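Local structure of ORF 37 (3FHD) at residues 136-139 with 140-144; 124-127 with 128-132. The protein cuts double-stranded and single-stranded DNA as an endonuclease and exonuclease, processing branched viral DNA intermediates so that unit-length linear genomes can be packaged. All blocks are in the same frame, centred on the assembly; numbering follows the deposited sequence.

Contact 2 comes first along the chain, spanning most of helix 122-130 and its exit, and contact 1 follows in the next helix, 134-147. Their centres lie about 15 Å apart on the same side of the chain's centre, contact 2 farther out, about 29 Å from it against 18 Å. The two meet at Met132, in the short linker between the helices: its CE packs 4.0 Å from Ile140 CG1. Helices 83-100 and 104-113 border both contacts, which therefore belong to one helical part of this PD-(D/E)XK nuclease. Both lie away from the magnesium site at Asp243, Glu266 and Ile267 and are structural packing.

Contact 1: 136-139 with 140-144; sequences QRHH and ICCLV
His138 and Cys142, one turn apart on helix 134-147, bring a sulfur over an imidazole face. Cys142 SG lies 3.9 Å from the centroid of the His138 ring, 29° off its normal, and comes nearest at NE2, 3.5 Å away. The His138 side chain swings its CG opposite the backbone N (chi1 -179°), which sends the ring up the helix, while Cys142 turns SG back beside its own backbone N (chi1 -74°), down to meet it. The next pair up the helix, His139 and Leu143, repeats this pairing of rotamers with a different outcome. The His139 ring again points toward the following turn, but its CD2-NE2 side meets the branched end of Leu143 obliquely, with CD1 3.5 Å from NE2. Behind these side chains the backbone is regular alpha-helix, with Ile140 N, Cys141 N, Cys142 N and Leu143 N donating to the carbonyl oxygens of Gln136, Arg137, His138 and His139. Arg137 instead leads away, giving NE to Pro233 O and NH2 to Gln234 OE1. Helix 394-412 closes over the sulfur-imidazole pair, with Tyr409 edge-to-face against His138; Ile140 and Leu143 pack on helix 104-113, whose Phe108 also meets the His139 ring, and Cys141 and Val144 rest on helix 83-100.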
loop_
_atom_site.group_PDB
_atom_site.type_symbol
_atom_site.label_atom_id
_atom_site.label_comp_id
_atom_site.label_asym_id
_atom_site.label_seq_id
_atom_site.Cartn_x
_atom_site.Cartn_y
_atom_site.Cartn_z
ATOM N N GLN A 136 -3.030 -14.024 -18.463
ATOM C CA GLN A 136 -1.563 -13.928 -18.579
ATOM C C GLN A 136 -0.975 -12.690 -17.892
ATOM O O GLN A 136 0.064 -12.783 -17.245
ATOM C CB GLN A 136 -1.122 -13.982 -20.044
ATOM C CG GLN A 136 -1.412 -15.369 -20.650
ATOM C CD GLN A 136 -1.284 -15.424 -22.157
ATOM O OE1 GLN A 136 -1.423 -14.410 -22.862
ATOM N NE2 GLN A 136 -1.020 -16.621 -22.663
ATOM N N ARG A 137 -1.630 -11.535 -18.044
ATOM C CA ARG A 137 -1.140 -10.331 -17.403
ATOM C C ARG A 137 -1.260 -10.502 -15.882
ATOM O O ARG A 137 -0.345 -10.167 -15.121
ATOM C CB ARG A 137 -1.908 -9.104 -17.899
ATOM C CG ARG A 137 -1.565 -8.704 -19.341
ATOM C CD ARG A 137 -2.043 -7.264 -19.684
ATOM N NE ARG A 137 -3.495 -7.119 -19.553
ATOM C CZ ARG A 137 -4.405 -7.467 -20.452
ATOM N NH1 ARG A 137 -4.059 -8.006 -21.620
ATOM N NH2 ARG A 137 -5.691 -7.268 -20.174
ATOM N N HIS A 138 -2.393 -11.035 -15.452
ATOM C CA HIS A 138 -2.626 -11.363 -14.043
ATOM C C HIS A 138 -1.538 -12.281 -13.487
ATOM O O HIS A 138 -0.999 -12.059 -12.370
ATOM C CB HIS A 138 -3.996 -12.029 -13.872
ATOM C CG HIS A 138 -4.321 -12.380 -12.448
ATOM N ND1 HIS A 138 -4.786 -13.619 -12.075
ATOM C CD2 HIS A 138 -4.238 -11.654 -11.310
ATOM C CE1 HIS A 138 -4.970 -13.646 -10.768
ATOM N NE2 HIS A 138 -4.645 -12.465 -10.281
ATOM N N HIS A 139 -1.218 -13.321 -14.248
ATOM C CA HIS A 139 -0.163 -14.240 -13.835
ATOM C C HIS A 139 1.206 -13.542 -13.684
ATOM O O HIS A 139 1.862 -13.721 -12.658
ATOM C CB HIS A 139 -0.068 -15.463 -14.753
ATOM C CG HIS A 139 0.922 -16.467 -14.267
ATOM N ND1 HIS A 139 0.593 -17.465 -13.378
ATOM C CD2 HIS A 139 2.242 -16.615 -14.525
ATOM C CE1 HIS A 139 1.660 -18.206 -13.134
ATOM N NE2 HIS A 139 2.676 -17.700 -13.806
ATOM N N ILE A 140 1.591 -12.716 -14.652
ATOM C CA ILE A 140 2.813 -11.914 -14.548
ATOM C C ILE A 140 2.832 -11.010 -13.284
ATOM O O ILE A 140 3.814 -10.972 -12.511
ATOM C CB ILE A 140 3.084 -11.118 -15.866
ATOM C CG1 ILE A 140 3.508 -12.055 -17.047
ATOM C CG2 ILE A 140 4.076 -9.969 -15.626
ATOM C CD1 ILE A 140 4.780 -12.812 -16.817
ATOM N N CYS A 141 1.740 -10.289 -13.053
ATOM C CA CYS A 141 1.656 -9.390 -11.909
ATOM C C CYS A 141 1.776 -10.128 -10.570
ATOM O O CYS A 141 2.419 -9.638 -9.611
ATOM C CB CYS A 141 0.370 -8.574 -12.010
ATOM S SG CYS A 141 0.409 -7.395 -13.395
ATOM N N CYS A 142 1.200 -11.322 -10.518
ATOM C CA CYS A 142 1.321 -12.194 -9.352
ATOM C C CYS A 142 2.759 -12.665 -9.137
ATOM O O CYS A 142 3.211 -12.773 -7.988
ATOM C CB CYS A 142 0.406 -13.409 -9.487
ATOM S SG CYS A 142 -1.337 -13.001 -9.225
ATOM N N LEU A 143 3.461 -12.967 -10.228
ATOM C CA LEU A 143 4.858 -13.414 -10.114
ATOM C C LEU A 143 5.768 -12.280 -9.649
ATOM O O LEU A 143 6.664 -12.501 -8.827
ATOM C CB LEU A 143 5.339 -13.992 -11.452
ATOM C CG LEU A 143 4.874 -15.402 -11.857
ATOM C CD1 LEU A 143 5.466 -15.636 -13.239
ATOM C CD2 LEU A 143 5.258 -16.555 -10.878
ATOM N N VAL A 144 5.503 -11.079 -10.149
ATOM C CA VAL A 144 6.206 -9.846 -9.728
ATOM C C VAL A 144 5.991 -9.526 -8.229
ATOM O O VAL A 144 6.953 -9.167 -7.513
ATOM C CB VAL A 144 5.859 -8.644 -10.649
ATOM C CG1 VAL A 144 6.399 -7.332 -10.050
ATOM C CG2 VAL A 144 6.440 -8.909 -12.086
#

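Contact 2: 124-127 with 128-132; sequences SVYA and ACSQM
Tyr126 O receives the backbone N-H of Ser130 at 2.7 Å, the shortest of three i to i+4 hydrogen bonds that join these segments in the last turns of helix 122-130. That bond is bent, 151° at the hydrogen, whereas the two before it are straighter: Ala128 N gives to Ser124 O at 172° and Cys129 N to Val125 O at 2.9 Å. After Ser130 the pattern changes. Gln131 N donates to Ala128 O and Met132 N to Cys129 O, each only three residues back, as the chain leaves the helix. Ala127 O is bordered by the side chain of Gln131, with CG at 3.4 Å and NE2 at 3.5 Å, the latter at too poor an angle for a hydrogen bond. On the buried side Cys129 SG, held beside its own backbone N, lies 3.3 Å from Val125 O and touches Val125 CG1 at 4.1 Å. The Tyr126 ring leans up the helix, with CG trans to the backbone N (chi1 179°), so that CE2 brushes Ser130 CB obliquely. Its hydroxyl is satisfied beyond the helix by Ser80 N, and Ser124 OG likewise pairs with Asp121 OD2. Val125 sits against Tyr90 and Phe91 of helix 83-100, and Cys129 touches Met86 of that helix and Phe109 of helix 104-113. The Tyr126 ring meets Trp71 and touches Ala83, while Met132, just beyond the helix, packs on Val113 of helix 104-113 and on Arg137 and Ile140 of helix 134-147.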
loop_
_atom_site.group_PDB
_atom_site.type_symbol
_atom_site.label_atom_id
_atom_site.label_comp_id
_atom_site.label_asym_id
_atom_site.label_seq_id
_atom_site.Cartn_x
_atom_site.Cartn_y
_atom_site.Cartn_z
ATOM N N SER A 124 9.362 -6.452 -31.083
ATOM C CA SER A 124 8.805 -7.813 -30.921
ATOM C C SER A 124 8.216 -8.058 -29.550
ATOM O O SER A 124 7.104 -8.590 -29.417
ATOM C CB SER A 124 9.861 -8.873 -31.197
ATOM O OG SER A 124 10.314 -8.753 -32.520
ATOM N N VAL A 125 8.958 -7.667 -28.519
ATOM C CA VAL A 125 8.480 -7.821 -27.153
ATOM C C VAL A 125 7.139 -7.107 -27.009
ATOM O O VAL A 125 6.158 -7.710 -26.541
ATOM C CB VAL A 125 9.504 -7.297 -26.129
ATOM C CG1 VAL A 125 8.919 -7.270 -24.732
ATOM C CG2 VAL A 125 10.744 -8.201 -26.175
ATOM N N TYR A 126 7.076 -5.857 -27.490
ATOM C CA TYR A 126 5.825 -5.102 -27.439
ATOM C C TYR A 126 4.662 -5.816 -28.153
ATOM O O TYR A 126 3.562 -5.895 -27.607
ATOM C CB TYR A 126 5.972 -3.653 -27.958
ATOM C CG TYR A 126 4.636 -2.973 -27.896
ATOM C CD1 TYR A 126 4.193 -2.369 -26.704
ATOM C CD2 TYR A 126 3.769 -3.027 -28.977
ATOM C CE1 TYR A 126 2.950 -1.811 -26.624
ATOM C CE2 TYR A 126 2.508 -2.462 -28.922
ATOM C CZ TYR A 126 2.112 -1.864 -27.734
ATOM O OH TYR A 126 0.868 -1.313 -27.661
ATOM N N ALA A 127 4.893 -6.283 -29.380
ATOM C CA ALA A 127 3.868 -6.973 -30.154
ATOM C C ALA A 127 3.329 -8.208 -29.390
ATOM O O ALA A 127 2.124 -8.386 -29.258
ATOM C CB ALA A 127 4.385 -7.345 -31.517
ATOM N N ALA A 128 4.232 -9.022 -28.868
ATOM C CA ALA A 128 3.858 -10.228 -28.108
ATOM C C ALA A 128 3.094 -9.870 -26.823
ATOM O O ALA A 128 2.107 -10.543 -26.456
ATOM C CB ALA A 128 5.102 -11.060 -27.781
ATOM N N CYS A 129 3.565 -8.834 -26.131
ATOM C CA CYS A 129 2.841 -8.302 -24.962
ATOM C C CYS A 129 1.468 -7.758 -25.336
ATOM O O CYS A 129 0.509 -7.951 -24.598
ATOM C CB CYS A 129 3.668 -7.248 -24.229
ATOM S SG CYS A 129 5.066 -8.008 -23.396
ATOM N N SER A 130 1.366 -7.110 -26.505
ATOM C CA SER A 130 0.077 -6.625 -26.974
ATOM C C SER A 130 -0.940 -7.750 -27.188
ATOM O O SER A 130 -2.162 -7.501 -27.200
ATOM C CB SER A 130 0.245 -5.838 -28.277
ATOM O OG SER A 130 -0.941 -5.104 -28.524
ATOM N N GLN A 131 -0.438 -8.975 -27.373
ATOM C CA GLN A 131 -1.267 -10.146 -27.701
ATOM C C GLN A 131 -1.618 -10.995 -26.461
ATOM O O GLN A 131 -2.293 -12.031 -26.573
ATOM C CB GLN A 131 -0.556 -10.997 -28.772
ATOM C CG GLN A 131 -0.495 -10.348 -30.153
ATOM C CD GLN A 131 0.559 -10.975 -31.074
ATOM O OE1 GLN A 131 0.899 -12.154 -30.943
ATOM N NE2 GLN A 131 1.071 -10.181 -32.020
ATOM N N MET A 132 -1.169 -10.560 -25.281
ATOM C CA MET A 132 -1.487 -11.271 -24.028
ATOM C C MET A 132 -2.963 -11.142 -23.664
ATOM O O MET A 132 -3.574 -10.141 -23.955
ATOM C CB MET A 132 -0.665 -10.734 -22.848
ATOM C CG MET A 132 0.827 -10.868 -22.986
ATOM S SD MET A 132 1.685 -10.055 -21.598
ATOM C CE MET A 132 1.329 -11.248 -20.299
#